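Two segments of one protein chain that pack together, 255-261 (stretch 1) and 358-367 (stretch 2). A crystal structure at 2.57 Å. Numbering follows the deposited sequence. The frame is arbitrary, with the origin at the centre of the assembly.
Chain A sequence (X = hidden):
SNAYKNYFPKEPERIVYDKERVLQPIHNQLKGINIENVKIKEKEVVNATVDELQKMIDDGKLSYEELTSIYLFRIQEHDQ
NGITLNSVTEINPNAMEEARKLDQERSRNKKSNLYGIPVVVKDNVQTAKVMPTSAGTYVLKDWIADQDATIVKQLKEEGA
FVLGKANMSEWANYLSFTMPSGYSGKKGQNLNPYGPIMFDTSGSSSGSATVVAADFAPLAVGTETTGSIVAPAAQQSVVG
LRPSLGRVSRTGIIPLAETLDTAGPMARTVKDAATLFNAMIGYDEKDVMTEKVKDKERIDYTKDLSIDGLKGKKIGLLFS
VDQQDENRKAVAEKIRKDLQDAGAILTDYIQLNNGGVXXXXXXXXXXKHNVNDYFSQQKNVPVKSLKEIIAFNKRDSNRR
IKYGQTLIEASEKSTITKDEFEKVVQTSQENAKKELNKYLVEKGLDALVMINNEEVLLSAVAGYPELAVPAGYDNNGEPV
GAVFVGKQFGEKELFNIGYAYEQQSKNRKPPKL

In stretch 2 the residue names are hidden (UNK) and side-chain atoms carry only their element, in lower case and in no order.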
# COMPACT_ATOMS: atom_id res chain seq x y z
N PRO A 255 -3.96 13.77 3.06
CA PRO A 255 -3.56 13.92 1.66
C PRO A 255 -2.10 14.30 1.45
O PRO A 255 -1.38 14.59 2.41
CB PRO A 255 -4.48 15.03 1.15
CG PRO A 255 -4.70 15.88 2.36
CD PRO A 255 -4.75 14.92 3.53
N LEU A 256 -1.69 14.30 0.19
CA LEU A 256 -0.39 14.80 -0.22
C LEU A 256 -0.60 15.66 -1.46
O LEU A 256 -0.16 16.81 -1.53
CB LEU A 256 0.59 13.65 -0.51
CG LEU A 256 1.88 13.99 -1.25
CD1 LEU A 256 2.65 15.07 -0.53
CD2 LEU A 256 2.74 12.75 -1.43
N ALA A 257 -1.27 15.08 -2.45
CA ALA A 257 -1.70 15.79 -3.64
C ALA A 257 -2.94 15.11 -4.21
O ALA A 257 -2.84 14.09 -4.88
CB ALA A 257 -0.59 15.83 -4.68
N GLU A 258 -4.10 15.69 -3.93
CA GLU A 258 -5.39 15.09 -4.28
C GLU A 258 -5.54 14.84 -5.78
O GLU A 258 -6.43 14.10 -6.21
CB GLU A 258 -6.53 15.96 -3.78
CG GLU A 258 -6.57 16.09 -2.26
CD GLU A 258 -7.70 16.98 -1.78
OE1 GLU A 258 -7.83 17.17 -0.55
OE2 GLU A 258 -8.45 17.51 -2.63
N THR A 259 -4.67 15.46 -6.58
CA THR A 259 -4.62 15.20 -8.01
C THR A 259 -4.21 13.76 -8.27
O THR A 259 -4.73 13.10 -9.17
CB THR A 259 -3.64 16.15 -8.72
OG1 THR A 259 -4.05 17.51 -8.51
CG2 THR A 259 -3.59 15.87 -10.21
N LEU A 260 -3.27 13.26 -7.47
CA LEU A 260 -2.69 11.94 -7.69
C LEU A 260 -3.01 10.94 -6.58
O LEU A 260 -2.87 9.73 -6.77
CB LEU A 260 -1.17 12.06 -7.84
CG LEU A 260 -0.68 13.06 -8.90
CD1 LEU A 260 0.84 13.14 -8.89
CD2 LEU A 260 -1.19 12.68 -10.27
N ASP A 261 -3.43 11.45 -5.42
CA ASP A 261 -3.69 10.61 -4.26
C ASP A 261 -4.70 9.49 -4.54
O ASP A 261 -5.72 9.71 -5.19
CB ASP A 261 -4.19 11.45 -3.08
CG ASP A 261 -3.10 12.30 -2.46
OD1 ASP A 261 -1.91 11.96 -2.65
OD2 ASP A 261 -3.42 13.29 -1.78
N UNK A 358 4.59 16.69 -15.58
CA UNK A 358 5.18 17.19 -14.34
C UNK A 358 4.67 16.43 -13.12
O UNK A 358 3.55 15.92 -13.13
o UNK A 358 4.75 19.25 -11.89
o UNK A 358 6.62 19.74 -12.93
c UNK A 358 5.46 19.27 -12.91
c UNK A 358 4.90 18.69 -14.19
N UNK A 359 5.50 16.36 -12.09
CA UNK A 359 5.13 15.68 -10.85
C UNK A 359 5.44 16.53 -9.62
O UNK A 359 4.62 16.64 -8.71
c UNK A 359 5.86 14.34 -10.75
o UNK A 359 4.17 13.56 -9.24
n UNK A 359 6.22 12.66 -9.05
c UNK A 359 5.34 13.48 -9.61
N UNK A 360 6.61 17.15 -9.62
CA UNK A 360 7.09 17.91 -8.46
C UNK A 360 6.30 19.19 -8.21
O UNK A 360 5.87 19.45 -7.09
c UNK A 360 8.57 18.24 -8.63
c UNK A 360 9.52 17.05 -8.78
c UNK A 360 9.29 16.03 -7.67
c UNK A 360 10.97 17.50 -8.81
N UNK A 361 6.12 19.99 -9.26
CA UNK A 361 5.39 21.25 -9.14
C UNK A 361 3.94 21.02 -8.75
O UNK A 361 3.33 21.83 -8.06
c UNK A 361 6.86 22.56 -10.78
c UNK A 361 6.87 23.40 -12.05
n UNK A 361 8.02 24.01 -12.33
c UNK A 361 5.47 22.05 -10.44
o UNK A 361 5.87 23.50 -12.75
N UNK A 362 3.39 19.90 -9.20
CA UNK A 362 2.03 19.50 -8.84
C UNK A 362 1.94 19.25 -7.34
O UNK A 362 0.92 19.52 -6.71
c UNK A 362 0.13 17.91 -9.33
o UNK A 362 1.76 18.44 -11.02
c UNK A 362 1.59 18.24 -9.61
N UNK A 363 3.03 18.74 -6.77
CA UNK A 363 3.10 18.44 -5.35
C UNK A 363 3.39 19.69 -4.51
O UNK A 363 2.80 19.89 -3.45
c UNK A 363 3.88 15.96 -5.57
c UNK A 363 2.95 15.25 -4.61
c UNK A 363 4.16 17.38 -5.08
c UNK A 363 5.17 15.18 -5.73
N UNK A 364 4.31 20.52 -5.00
CA UNK A 364 4.77 21.69 -4.26
C UNK A 364 3.64 22.67 -3.95
O UNK A 364 3.59 23.23 -2.85
c UNK A 364 7.54 24.31 -5.13
c UNK A 364 5.88 22.41 -5.05
o UNK A 364 7.61 25.56 -5.20
o UNK A 364 8.39 23.55 -5.64
c UNK A 364 6.37 23.69 -4.40
N UNK A 365 2.74 22.86 -4.90
CA UNK A 365 1.63 23.78 -4.71
C UNK A 365 0.49 23.15 -3.92
O UNK A 365 -0.06 23.77 -3.00
c UNK A 365 1.10 24.27 -6.06
c UNK A 365 -1.42 24.40 -6.18
c UNK A 365 -2.60 26.44 -5.78
c UNK A 365 -0.21 26.39 -5.66
c UNK A 365 -2.61 25.10 -6.08
c UNK A 365 -0.20 25.03 -5.97
c UNK A 365 -1.40 27.09 -5.57
o UNK A 365 -3.78 27.13 -5.69
N UNK A 366 0.14 21.92 -4.27
CA UNK A 366 -1.08 21.29 -3.77
C UNK A 366 -0.95 20.77 -2.34
O UNK A 366 -1.95 20.66 -1.63
c UNK A 366 -3.00 19.91 -4.73
o UNK A 366 -2.49 18.20 -6.30
o UNK A 366 -4.61 18.65 -5.95
c UNK A 366 -3.39 18.84 -5.73
c UNK A 366 -1.50 20.16 -4.70
N UNK A 367 0.27 20.44 -1.92
CA UNK A 367 0.49 19.88 -0.59
C UNK A 367 0.06 20.85 0.51
O UNK A 367 -0.66 20.48 1.43
c UNK A 367 2.99 19.86 1.87
c UNK A 367 2.28 19.04 1.00
c UNK A 367 1.95 19.50 -0.39
c UNK A 367 1.87 17.80 1.45
c UNK A 367 2.16 17.38 2.74
c UNK A 367 2.88 18.20 3.59
c UNK A 367 3.29 19.44 3.15

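Position 358 carries two carbons, the second bearing two oxygens, a short carboxylate that makes no contact with stretch 1: Asp358. Its side chain comes no nearer to stretch 1 than the distance from OD2 to Leu260 CD1, 7.8 Å, and serves its own segment instead, for its OD2 accepts a hydrogen bond from the backbone N of position 362 at 3.1 Å.

Position 359 has two carbons, the second bearing one oxygen and one nitrogen; the amide end approaches stretch 1, where its oxygen lies 3.4 Å from Leu260 CD1. This defines Asn359. It sits at the N-cap position but its side chain makes no capping bond.

At position 360, four carbons fork at the second, and the side chain does not contact stretch 1. The fork after a single CB methylene gives Leu360. Position 361 has three carbons, the third holding one oxygen and one nitrogen, and its side chain is more remote still: Gln361.

Position 362 has CB bearing one oxygen and one carbon. Its CA-to-CB bond points toward stretch 1, where the terminal carbon lies 4.2 Å from Thr259 CB. This beta-branched hydroxyl side chain is Thr362, and its OG1 donates a hydrogen bond to Asp358 OD2 at 3.2 Å.

Position 363 again has four carbons forked at the second, but here one terminal carbon reaches both Leu256 and Ala257. It is Leu363, with CD2 3.7 Å from Leu256 CG and 3.6 Å from Ala257 CB.

Position 364 has three carbons, the third with two oxygens, and its CB points away from stretch 1: Glu364. Position 365 has one carbon leading to a six-carbon ring with one oxygen, and its side chain does not contact stretch 1, hence Tyr365.

Position 366 repeats the three-carbon carboxylate, but its CA-to-CB bond now points toward stretch 1, with one oxygen 2.8 Å from Thr259 OG1. This is Glu366. Position 367 has one carbon and an unsubstituted six-carbon ring, one carbon of which lies 3.5 Å from Leu256 CD1, in an oblique approach: Phe367.

The contact buries 450 Å² and combines an apolar patch with a polar anchor. Leu256, whose CB points away, bends its end back to meet Leu363 and Phe367, and the backbones also meet in a CA-H...O contact from Phe367 CA to Leu256 O (3.3 Å, 136° at H). Glu366 supplies the anchor: OE1 accepts the hydrogen bond from Thr259 OG1 (2.8 Å), and OE2 a weak one from Thr259 N (3.3 Å, 123°). Stretch 1 is itself held in a turn, since Asp261 OD2 accepts from Leu256 N (2.8 Å, 179°) and Ala257 O accepts from Leu260 N (2.8 Å).

Stretch 2 358-367: DNLQTLEYEF
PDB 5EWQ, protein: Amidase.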